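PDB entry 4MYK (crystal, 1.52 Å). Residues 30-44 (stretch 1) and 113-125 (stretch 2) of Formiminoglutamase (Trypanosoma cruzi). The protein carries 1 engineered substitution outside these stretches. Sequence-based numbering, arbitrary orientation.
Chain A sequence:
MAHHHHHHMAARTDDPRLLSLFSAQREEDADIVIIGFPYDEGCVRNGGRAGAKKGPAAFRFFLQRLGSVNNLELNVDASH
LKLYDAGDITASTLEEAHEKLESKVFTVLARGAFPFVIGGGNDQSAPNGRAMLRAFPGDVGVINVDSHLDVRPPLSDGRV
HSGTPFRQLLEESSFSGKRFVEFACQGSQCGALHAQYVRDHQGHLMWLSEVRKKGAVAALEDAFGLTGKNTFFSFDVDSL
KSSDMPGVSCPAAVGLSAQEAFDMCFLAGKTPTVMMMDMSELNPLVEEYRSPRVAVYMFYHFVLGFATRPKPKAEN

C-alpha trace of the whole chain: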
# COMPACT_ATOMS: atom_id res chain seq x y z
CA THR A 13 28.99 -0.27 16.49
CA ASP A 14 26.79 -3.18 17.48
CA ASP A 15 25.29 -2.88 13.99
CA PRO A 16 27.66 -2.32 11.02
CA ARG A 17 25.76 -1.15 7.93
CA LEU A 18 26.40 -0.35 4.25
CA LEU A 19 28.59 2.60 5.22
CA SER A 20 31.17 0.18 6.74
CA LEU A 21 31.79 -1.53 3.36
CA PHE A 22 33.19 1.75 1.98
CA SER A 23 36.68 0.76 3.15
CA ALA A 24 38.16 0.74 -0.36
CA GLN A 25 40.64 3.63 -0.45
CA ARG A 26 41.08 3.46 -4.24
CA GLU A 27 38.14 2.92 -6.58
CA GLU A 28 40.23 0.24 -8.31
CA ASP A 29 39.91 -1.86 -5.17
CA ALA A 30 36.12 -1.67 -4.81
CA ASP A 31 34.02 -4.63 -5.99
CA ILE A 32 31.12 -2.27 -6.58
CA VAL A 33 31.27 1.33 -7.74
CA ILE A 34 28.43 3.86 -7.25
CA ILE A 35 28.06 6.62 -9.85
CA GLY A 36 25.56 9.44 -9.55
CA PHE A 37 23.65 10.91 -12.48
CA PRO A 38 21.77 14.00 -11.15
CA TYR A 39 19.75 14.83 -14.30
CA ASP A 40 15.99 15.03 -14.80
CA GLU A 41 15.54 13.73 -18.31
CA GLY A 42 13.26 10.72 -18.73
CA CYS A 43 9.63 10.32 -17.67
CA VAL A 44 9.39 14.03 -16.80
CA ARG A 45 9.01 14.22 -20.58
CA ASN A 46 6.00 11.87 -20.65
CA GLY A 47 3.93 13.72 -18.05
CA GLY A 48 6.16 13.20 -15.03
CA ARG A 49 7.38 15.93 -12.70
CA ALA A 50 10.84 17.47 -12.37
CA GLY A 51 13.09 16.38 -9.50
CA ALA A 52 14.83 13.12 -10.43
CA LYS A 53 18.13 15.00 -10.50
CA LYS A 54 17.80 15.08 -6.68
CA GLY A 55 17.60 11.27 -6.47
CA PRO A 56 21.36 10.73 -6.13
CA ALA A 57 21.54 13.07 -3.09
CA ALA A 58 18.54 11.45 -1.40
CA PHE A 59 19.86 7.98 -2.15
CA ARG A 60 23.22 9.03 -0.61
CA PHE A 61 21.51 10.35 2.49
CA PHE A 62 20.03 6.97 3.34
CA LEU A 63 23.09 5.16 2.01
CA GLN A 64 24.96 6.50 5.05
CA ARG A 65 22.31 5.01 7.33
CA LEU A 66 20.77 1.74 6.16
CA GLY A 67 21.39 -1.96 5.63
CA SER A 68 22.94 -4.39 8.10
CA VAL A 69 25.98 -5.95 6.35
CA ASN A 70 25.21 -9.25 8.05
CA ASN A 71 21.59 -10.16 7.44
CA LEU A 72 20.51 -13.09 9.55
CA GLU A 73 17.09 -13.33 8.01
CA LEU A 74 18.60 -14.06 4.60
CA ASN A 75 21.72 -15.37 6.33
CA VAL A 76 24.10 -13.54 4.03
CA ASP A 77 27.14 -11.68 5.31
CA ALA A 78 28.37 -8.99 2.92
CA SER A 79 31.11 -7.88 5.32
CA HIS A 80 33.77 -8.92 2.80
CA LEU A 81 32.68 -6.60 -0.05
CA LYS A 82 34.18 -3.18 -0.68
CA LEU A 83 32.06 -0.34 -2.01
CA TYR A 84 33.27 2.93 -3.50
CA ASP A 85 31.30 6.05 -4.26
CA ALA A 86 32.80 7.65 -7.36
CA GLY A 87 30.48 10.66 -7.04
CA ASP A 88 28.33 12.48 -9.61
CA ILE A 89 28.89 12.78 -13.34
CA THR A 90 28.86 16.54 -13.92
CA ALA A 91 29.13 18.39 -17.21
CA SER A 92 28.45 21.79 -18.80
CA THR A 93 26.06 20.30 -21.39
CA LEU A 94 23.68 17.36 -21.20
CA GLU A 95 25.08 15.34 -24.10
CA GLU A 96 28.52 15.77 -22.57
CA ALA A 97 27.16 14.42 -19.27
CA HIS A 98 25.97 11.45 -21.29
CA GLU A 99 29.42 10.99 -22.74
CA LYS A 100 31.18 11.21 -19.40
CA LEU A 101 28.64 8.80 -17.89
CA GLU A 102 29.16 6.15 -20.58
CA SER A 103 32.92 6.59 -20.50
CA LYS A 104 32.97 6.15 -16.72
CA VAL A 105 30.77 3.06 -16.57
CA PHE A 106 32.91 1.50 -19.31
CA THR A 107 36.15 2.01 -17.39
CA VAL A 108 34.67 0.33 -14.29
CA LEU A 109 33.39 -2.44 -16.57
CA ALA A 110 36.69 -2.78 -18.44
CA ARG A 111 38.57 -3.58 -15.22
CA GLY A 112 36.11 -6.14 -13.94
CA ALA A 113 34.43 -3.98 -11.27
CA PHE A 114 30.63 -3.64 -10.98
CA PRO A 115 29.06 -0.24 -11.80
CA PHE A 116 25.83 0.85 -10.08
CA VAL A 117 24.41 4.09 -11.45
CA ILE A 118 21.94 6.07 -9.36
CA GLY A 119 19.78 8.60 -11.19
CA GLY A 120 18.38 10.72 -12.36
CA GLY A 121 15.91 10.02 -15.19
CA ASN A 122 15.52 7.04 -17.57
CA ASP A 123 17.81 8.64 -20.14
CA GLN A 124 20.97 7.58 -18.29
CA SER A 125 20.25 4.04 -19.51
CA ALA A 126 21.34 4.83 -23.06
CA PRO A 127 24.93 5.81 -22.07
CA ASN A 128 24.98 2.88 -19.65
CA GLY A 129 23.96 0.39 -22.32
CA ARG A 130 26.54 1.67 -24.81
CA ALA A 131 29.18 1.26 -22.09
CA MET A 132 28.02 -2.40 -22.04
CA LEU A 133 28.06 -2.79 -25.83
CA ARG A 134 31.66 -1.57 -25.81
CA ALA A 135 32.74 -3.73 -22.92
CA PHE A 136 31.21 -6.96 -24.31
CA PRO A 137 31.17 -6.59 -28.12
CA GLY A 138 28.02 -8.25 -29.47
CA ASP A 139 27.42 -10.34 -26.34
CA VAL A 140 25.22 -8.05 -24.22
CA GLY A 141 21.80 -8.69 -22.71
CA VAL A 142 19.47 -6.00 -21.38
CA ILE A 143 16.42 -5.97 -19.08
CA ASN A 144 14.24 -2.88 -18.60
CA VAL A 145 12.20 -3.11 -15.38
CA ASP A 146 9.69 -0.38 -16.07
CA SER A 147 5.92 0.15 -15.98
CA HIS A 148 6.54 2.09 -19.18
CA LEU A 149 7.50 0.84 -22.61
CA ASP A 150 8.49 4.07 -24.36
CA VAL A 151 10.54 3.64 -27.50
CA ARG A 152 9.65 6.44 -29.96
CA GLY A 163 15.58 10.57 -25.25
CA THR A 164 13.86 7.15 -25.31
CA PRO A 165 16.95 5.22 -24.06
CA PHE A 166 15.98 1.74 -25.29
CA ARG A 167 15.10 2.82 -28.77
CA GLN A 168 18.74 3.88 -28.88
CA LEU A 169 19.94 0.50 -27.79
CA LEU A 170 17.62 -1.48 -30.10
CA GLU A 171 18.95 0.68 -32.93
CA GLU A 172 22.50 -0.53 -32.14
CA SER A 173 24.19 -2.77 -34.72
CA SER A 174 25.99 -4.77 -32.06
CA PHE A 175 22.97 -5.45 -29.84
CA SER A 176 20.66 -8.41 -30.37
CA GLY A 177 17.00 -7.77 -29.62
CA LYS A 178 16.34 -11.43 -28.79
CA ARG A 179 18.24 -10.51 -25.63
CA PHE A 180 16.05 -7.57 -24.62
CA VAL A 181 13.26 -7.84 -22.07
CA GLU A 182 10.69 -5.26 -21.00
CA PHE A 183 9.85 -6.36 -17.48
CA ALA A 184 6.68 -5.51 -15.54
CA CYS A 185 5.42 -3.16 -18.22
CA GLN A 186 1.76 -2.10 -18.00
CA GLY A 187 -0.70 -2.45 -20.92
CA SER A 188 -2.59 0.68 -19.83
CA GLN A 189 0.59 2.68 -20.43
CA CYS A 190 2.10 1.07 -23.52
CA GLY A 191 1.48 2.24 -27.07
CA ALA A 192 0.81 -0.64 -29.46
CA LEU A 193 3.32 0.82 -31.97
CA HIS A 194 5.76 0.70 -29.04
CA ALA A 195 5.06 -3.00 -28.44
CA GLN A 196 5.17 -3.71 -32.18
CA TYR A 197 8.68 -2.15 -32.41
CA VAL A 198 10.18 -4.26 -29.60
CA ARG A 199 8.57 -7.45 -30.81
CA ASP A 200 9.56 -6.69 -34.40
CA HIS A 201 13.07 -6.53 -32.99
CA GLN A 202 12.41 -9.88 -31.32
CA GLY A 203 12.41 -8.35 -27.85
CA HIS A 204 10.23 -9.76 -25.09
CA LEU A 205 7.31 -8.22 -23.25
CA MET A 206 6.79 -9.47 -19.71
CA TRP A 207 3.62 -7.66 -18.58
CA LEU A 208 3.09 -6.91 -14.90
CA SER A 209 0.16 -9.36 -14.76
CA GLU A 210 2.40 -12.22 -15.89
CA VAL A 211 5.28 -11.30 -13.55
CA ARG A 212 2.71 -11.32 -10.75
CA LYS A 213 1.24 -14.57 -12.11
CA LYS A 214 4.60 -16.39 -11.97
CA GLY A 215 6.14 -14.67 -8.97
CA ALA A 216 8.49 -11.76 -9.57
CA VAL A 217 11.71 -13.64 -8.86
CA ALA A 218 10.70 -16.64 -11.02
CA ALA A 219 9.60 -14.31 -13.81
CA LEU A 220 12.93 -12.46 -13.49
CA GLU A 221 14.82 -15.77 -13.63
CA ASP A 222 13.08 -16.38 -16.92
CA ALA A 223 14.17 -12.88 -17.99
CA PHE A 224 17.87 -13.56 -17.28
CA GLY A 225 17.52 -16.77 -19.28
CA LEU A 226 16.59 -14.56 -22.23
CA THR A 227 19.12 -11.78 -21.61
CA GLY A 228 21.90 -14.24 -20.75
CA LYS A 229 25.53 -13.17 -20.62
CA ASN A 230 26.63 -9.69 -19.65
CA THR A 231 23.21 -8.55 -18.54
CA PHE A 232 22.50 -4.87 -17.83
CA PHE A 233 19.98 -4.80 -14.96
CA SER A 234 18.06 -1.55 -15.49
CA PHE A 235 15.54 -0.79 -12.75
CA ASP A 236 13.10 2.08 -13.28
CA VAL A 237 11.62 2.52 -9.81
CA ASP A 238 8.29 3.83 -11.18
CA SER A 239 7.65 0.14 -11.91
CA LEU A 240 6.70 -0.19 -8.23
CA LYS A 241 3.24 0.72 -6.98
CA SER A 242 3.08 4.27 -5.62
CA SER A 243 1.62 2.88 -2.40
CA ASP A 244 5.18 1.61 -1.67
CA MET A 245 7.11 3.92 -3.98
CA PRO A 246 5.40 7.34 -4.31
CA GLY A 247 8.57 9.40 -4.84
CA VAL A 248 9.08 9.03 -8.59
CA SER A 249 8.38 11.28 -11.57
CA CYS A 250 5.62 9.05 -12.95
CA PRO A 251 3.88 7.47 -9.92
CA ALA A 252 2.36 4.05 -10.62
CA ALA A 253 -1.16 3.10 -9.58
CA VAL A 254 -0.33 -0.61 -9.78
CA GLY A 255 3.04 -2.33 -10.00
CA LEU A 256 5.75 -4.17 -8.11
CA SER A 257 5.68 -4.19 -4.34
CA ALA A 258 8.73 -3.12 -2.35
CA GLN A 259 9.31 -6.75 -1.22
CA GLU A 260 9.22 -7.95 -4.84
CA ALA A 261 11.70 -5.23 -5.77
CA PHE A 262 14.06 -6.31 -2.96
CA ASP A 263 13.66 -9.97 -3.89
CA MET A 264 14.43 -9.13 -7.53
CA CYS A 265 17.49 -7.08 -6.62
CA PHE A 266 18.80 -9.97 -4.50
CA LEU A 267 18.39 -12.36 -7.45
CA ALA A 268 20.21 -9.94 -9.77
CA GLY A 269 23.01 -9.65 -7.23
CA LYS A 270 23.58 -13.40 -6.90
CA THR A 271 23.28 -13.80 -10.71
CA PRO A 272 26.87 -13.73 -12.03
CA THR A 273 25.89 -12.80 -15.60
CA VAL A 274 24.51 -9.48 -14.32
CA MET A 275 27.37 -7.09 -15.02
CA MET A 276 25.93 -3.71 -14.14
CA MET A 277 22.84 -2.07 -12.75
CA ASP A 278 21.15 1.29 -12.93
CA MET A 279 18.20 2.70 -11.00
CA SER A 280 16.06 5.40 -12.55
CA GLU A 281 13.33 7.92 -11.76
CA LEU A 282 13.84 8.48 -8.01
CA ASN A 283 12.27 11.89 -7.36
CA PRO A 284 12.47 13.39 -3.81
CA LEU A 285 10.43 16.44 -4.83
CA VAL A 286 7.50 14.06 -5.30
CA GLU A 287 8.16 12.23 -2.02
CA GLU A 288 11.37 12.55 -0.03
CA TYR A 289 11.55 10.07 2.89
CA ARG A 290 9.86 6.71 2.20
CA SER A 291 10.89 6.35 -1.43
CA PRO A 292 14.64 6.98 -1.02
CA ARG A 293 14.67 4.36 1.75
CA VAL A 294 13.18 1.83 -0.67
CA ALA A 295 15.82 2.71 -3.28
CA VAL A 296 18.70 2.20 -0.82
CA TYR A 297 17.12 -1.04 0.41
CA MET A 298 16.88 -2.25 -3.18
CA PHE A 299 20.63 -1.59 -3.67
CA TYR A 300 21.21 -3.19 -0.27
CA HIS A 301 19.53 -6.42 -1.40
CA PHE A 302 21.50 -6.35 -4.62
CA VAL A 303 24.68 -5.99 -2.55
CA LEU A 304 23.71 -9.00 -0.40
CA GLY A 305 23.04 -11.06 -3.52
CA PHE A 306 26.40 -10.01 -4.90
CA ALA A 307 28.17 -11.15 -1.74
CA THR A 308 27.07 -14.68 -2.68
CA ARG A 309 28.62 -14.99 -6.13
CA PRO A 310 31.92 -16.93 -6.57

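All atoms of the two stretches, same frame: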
# COMPACT_ATOMS: atom_id res chain seq x y z
N ALA A 30 37.52 -1.40 -5.10
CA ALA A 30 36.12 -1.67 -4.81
C ALA A 30 35.52 -2.71 -5.76
O ALA A 30 35.74 -2.65 -6.98
CB ALA A 30 35.32 -0.39 -4.86
N ASP A 31 34.76 -3.65 -5.20
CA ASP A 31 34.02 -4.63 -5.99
C ASP A 31 32.88 -3.94 -6.72
O ASP A 31 32.56 -4.26 -7.87
CB ASP A 31 33.47 -5.72 -5.08
CG ASP A 31 34.55 -6.44 -4.30
OD1 ASP A 31 35.35 -7.17 -4.93
OD2 ASP A 31 34.60 -6.30 -3.06
N ILE A 32 32.27 -2.97 -6.04
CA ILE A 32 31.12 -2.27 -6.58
C ILE A 32 31.39 -0.79 -6.55
O ILE A 32 31.86 -0.25 -5.54
CB ILE A 32 29.84 -2.58 -5.76
CG1 ILE A 32 29.48 -4.07 -5.85
CG2 ILE A 32 28.66 -1.69 -6.21
CD1 ILE A 32 28.58 -4.57 -4.73
N VAL A 33 31.10 -0.12 -7.67
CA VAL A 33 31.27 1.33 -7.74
C VAL A 33 29.96 2.08 -8.04
O VAL A 33 29.28 1.80 -9.03
CB VAL A 33 32.42 1.70 -8.71
CG1 VAL A 33 32.49 3.21 -8.94
CG2 VAL A 33 33.75 1.18 -8.16
N ILE A 34 29.63 3.02 -7.15
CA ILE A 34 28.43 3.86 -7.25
C ILE A 34 28.71 5.17 -7.99
O ILE A 34 29.63 5.92 -7.65
CB ILE A 34 27.87 4.21 -5.85
CG1 ILE A 34 27.50 2.95 -5.06
CG2 ILE A 34 26.67 5.13 -5.97
CD1 ILE A 34 27.30 3.21 -3.59
N ILE A 35 27.91 5.43 -9.01
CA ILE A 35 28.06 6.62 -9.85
C ILE A 35 26.74 7.37 -9.86
O ILE A 35 25.70 6.78 -10.12
CB ILE A 35 28.45 6.23 -11.31
CG1 ILE A 35 29.80 5.50 -11.33
CG2 ILE A 35 28.49 7.47 -12.21
CD1 ILE A 35 29.99 4.56 -12.53
N GLY A 36 26.77 8.66 -9.57
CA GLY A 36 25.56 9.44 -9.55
C GLY A 36 25.31 10.14 -10.87
O GLY A 36 26.24 10.63 -11.51
N PHE A 37 24.05 10.16 -11.29
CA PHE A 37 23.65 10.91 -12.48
C PHE A 37 22.47 11.85 -12.18
O PHE A 37 21.31 11.52 -12.48
CB PHE A 37 23.36 9.97 -13.66
CG PHE A 37 23.42 10.66 -15.01
CD1 PHE A 37 24.60 11.22 -15.47
CD2 PHE A 37 22.29 10.73 -15.81
CE1 PHE A 37 24.66 11.85 -16.69
CE2 PHE A 37 22.34 11.36 -17.03
CZ PHE A 37 23.52 11.92 -17.47
N PRO A 38 22.77 13.03 -11.62
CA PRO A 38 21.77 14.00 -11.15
C PRO A 38 21.15 14.81 -12.30
O PRO A 38 21.33 16.02 -12.35
CB PRO A 38 22.58 14.92 -10.23
CG PRO A 38 24.04 14.53 -10.39
CD PRO A 38 24.13 13.60 -11.55
N TYR A 39 20.42 14.15 -13.20
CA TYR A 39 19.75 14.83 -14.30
C TYR A 39 18.31 14.35 -14.45
O TYR A 39 18.02 13.17 -14.28
CB TYR A 39 20.52 14.66 -15.61
CG TYR A 39 21.91 15.24 -15.52
CD1 TYR A 39 22.16 16.56 -15.83
CD2 TYR A 39 22.98 14.45 -15.08
CE1 TYR A 39 23.45 17.09 -15.72
CE2 TYR A 39 24.27 14.97 -14.97
CZ TYR A 39 24.49 16.29 -15.29
OH TYR A 39 25.77 16.80 -15.18
N ASP A 40 17.42 15.27 -14.78
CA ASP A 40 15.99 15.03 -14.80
C ASP A 40 15.53 14.10 -15.90
O ASP A 40 14.62 13.30 -15.70
CB ASP A 40 15.24 16.36 -14.98
CG ASP A 40 14.84 17.00 -13.67
OD1 ASP A 40 14.07 17.99 -13.71
OD2 ASP A 40 15.27 16.53 -12.59
N GLU A 41 16.13 14.23 -17.07
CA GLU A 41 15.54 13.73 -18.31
C GLU A 41 15.12 12.25 -18.34
O GLU A 41 15.91 11.34 -18.08
CB GLU A 41 16.42 14.07 -19.51
CG GLU A 41 16.47 15.57 -19.82
CD GLU A 41 17.38 16.37 -18.88
OE1 GLU A 41 18.10 15.75 -18.07
OE2 GLU A 41 17.37 17.62 -18.97
N GLY A 42 13.85 12.04 -18.67
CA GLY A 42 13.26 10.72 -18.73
C GLY A 42 11.75 10.88 -18.73
O GLY A 42 11.20 11.51 -19.62
N CYS A 43 11.09 10.32 -17.72
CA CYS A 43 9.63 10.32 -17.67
C CYS A 43 9.01 11.70 -17.39
O CYS A 43 7.81 11.90 -17.62
CB CYS A 43 9.13 9.28 -16.66
SG CYS A 43 7.45 8.75 -16.97
N VAL A 44 9.83 12.64 -16.91
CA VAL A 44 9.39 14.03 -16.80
C VAL A 44 8.89 14.53 -18.16
O VAL A 44 8.06 15.44 -18.25
CB VAL A 44 10.50 14.97 -16.26
CG1 VAL A 44 11.67 15.03 -17.22
CG2 VAL A 44 9.95 16.37 -16.01
N ALA A 113 35.25 -4.44 -12.40
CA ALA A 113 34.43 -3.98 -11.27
C ALA A 113 32.96 -3.87 -11.68
O ALA A 113 32.64 -3.92 -12.87
CB ALA A 113 34.96 -2.66 -10.72
N PHE A 114 32.07 -3.72 -10.70
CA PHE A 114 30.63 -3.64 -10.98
C PHE A 114 30.09 -2.22 -10.77
O PHE A 114 30.08 -1.71 -9.65
CB PHE A 114 29.85 -4.64 -10.13
CG PHE A 114 28.37 -4.69 -10.44
CD1 PHE A 114 27.51 -3.72 -9.97
CD2 PHE A 114 27.85 -5.73 -11.19
CE1 PHE A 114 26.17 -3.77 -10.26
CE2 PHE A 114 26.51 -5.80 -11.48
CZ PHE A 114 25.67 -4.81 -11.01
N PRO A 115 29.62 -1.59 -11.86
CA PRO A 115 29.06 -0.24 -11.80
C PRO A 115 27.58 -0.24 -11.40
O PRO A 115 26.77 -0.96 -12.00
CB PRO A 115 29.20 0.26 -13.25
CG PRO A 115 29.56 -0.95 -14.07
CD PRO A 115 29.46 -2.16 -13.21
N PHE A 116 27.23 0.57 -10.40
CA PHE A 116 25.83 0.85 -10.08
C PHE A 116 25.58 2.34 -10.25
O PHE A 116 26.23 3.17 -9.60
CB PHE A 116 25.48 0.40 -8.66
CG PHE A 116 24.14 0.90 -8.17
CD1 PHE A 116 22.99 0.16 -8.40
CD2 PHE A 116 24.03 2.10 -7.48
CE1 PHE A 116 21.75 0.62 -7.95
CE2 PHE A 116 22.80 2.56 -7.02
CZ PHE A 116 21.67 1.81 -7.26
N VAL A 117 24.65 2.69 -11.13
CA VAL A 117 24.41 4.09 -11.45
C VAL A 117 23.09 4.55 -10.86
O VAL A 117 22.03 4.02 -11.19
CB VAL A 117 24.40 4.33 -12.98
CG1 VAL A 117 24.28 5.84 -13.28
CG2 VAL A 117 25.66 3.74 -13.62
N ILE A 118 23.15 5.53 -9.97
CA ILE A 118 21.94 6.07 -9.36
C ILE A 118 21.55 7.37 -10.04
O ILE A 118 22.36 8.29 -10.15
CB ILE A 118 22.09 6.26 -7.83
CG1 ILE A 118 20.82 6.87 -7.24
CG2 ILE A 118 23.32 7.10 -7.48
CD1 ILE A 118 19.60 6.02 -7.47
N GLY A 119 20.30 7.43 -10.51
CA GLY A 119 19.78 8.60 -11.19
C GLY A 119 18.75 9.36 -10.36
O GLY A 119 18.43 8.97 -9.23
N GLY A 120 18.19 10.41 -10.95
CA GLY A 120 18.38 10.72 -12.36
C GLY A 120 17.26 10.07 -13.15
O GLY A 120 16.67 9.10 -12.70
N GLY A 121 16.96 10.59 -14.34
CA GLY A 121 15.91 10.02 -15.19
C GLY A 121 16.34 8.87 -16.10
O GLY A 121 17.52 8.61 -16.28
N ASN A 122 15.34 8.20 -16.69
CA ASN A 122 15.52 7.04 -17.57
C ASN A 122 16.66 7.16 -18.57
O ASN A 122 17.28 6.15 -18.97
CB ASN A 122 14.25 6.77 -18.38
CG ASN A 122 13.05 6.36 -17.53
OD1 ASN A 122 13.17 5.57 -16.58
ND2 ASN A 122 11.89 6.88 -17.88
N ASP A 123 16.93 8.39 -19.00
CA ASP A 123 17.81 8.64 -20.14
C ASP A 123 19.26 8.19 -19.93
O ASP A 123 19.99 7.94 -20.88
CB ASP A 123 17.72 10.10 -20.57
CG ASP A 123 16.38 10.44 -21.21
OD1 ASP A 123 16.21 11.59 -21.68
OD2 ASP A 123 15.49 9.56 -21.26
N GLN A 124 19.66 8.08 -18.66
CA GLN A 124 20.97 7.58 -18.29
C GLN A 124 21.22 6.17 -18.84
O GLN A 124 22.37 5.77 -19.01
CB GLN A 124 21.10 7.57 -16.76
CG GLN A 124 20.30 6.45 -16.07
CD GLN A 124 20.48 6.45 -14.57
OE1 GLN A 124 21.24 7.24 -14.02
NE2 GLN A 124 19.79 5.55 -13.89
N SER A 125 20.15 5.44 -19.11
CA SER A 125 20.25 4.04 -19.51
C SER A 125 20.89 3.88 -20.88
O SER A 125 21.50 2.85 -21.15
CB SER A 125 18.88 3.38 -19.50
OG SER A 125 18.22 3.64 -18.28

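Two parallel strands, their directions 26° apart, are zipped together by an unbroken ladder of backbone hydrogen bonds. Its rule is alternation. Phe114 N donates to Asp31 O (2.9 Å) and Phe114 O accepts from Val33 N (2.7 Å); Phe116 N then reaches Val33 O (2.8 Å), Phe116 O takes Ile35 N (2.9 Å), Ile118 N meets Ile35 O (2.8 Å), and Ile118 O receives Phe37 N (2.8 Å). Odd-numbered residues of the first stretch, from Asp31 to Phe37, thus satisfy even-numbered residues of the second. The intervening residues add CA-H...O contacts, such as Ile34 CA to Phe116 O at 3.3 Å, to carbonyls already hydrogen-bonded.

Branched and aromatic side chains, which suit extended backbone, fill both faces. On one, Ile34 CG2 lies 4.3 Å from Phe116 CD2, at the edge of that ring, and 4.2 Å from Ile118 CG2. On the other, Ile35 spans Pro115 and Val117, its CD1 4.4 Å from Pro115 CB and its CB 4.4 Å from Val117 CG2. Pro115 has no amide hydrogen, yet its position costs the ladder nothing, because the donors facing stretch 1 belong to its neighbours.

Beyond the strands, glycines let the backbones stay close. Gly120, which follows a cis peptide bond, has positive phi, and a CB there would fall 2.0 Å from Phe37 O; one on Gly121 would lie 2.1 Å from Glu41 O. Here Gly121 N donates to Tyr39 O (2.8 Å), while Asp123 N makes a longer bond to Glu41 O (3.3 Å). Gly42 obeys the same rule: its CB would sit 2.5 Å from Asn122 N.

Asp123 OD1 is satisfied elsewhere in the structure, as is Gln124 NE2. Gln124 OE1 is the exception, buried 3.5 Å from Phe37 CB without a polar partner in the model. Together the stretches bury 899 Å², counting both sides.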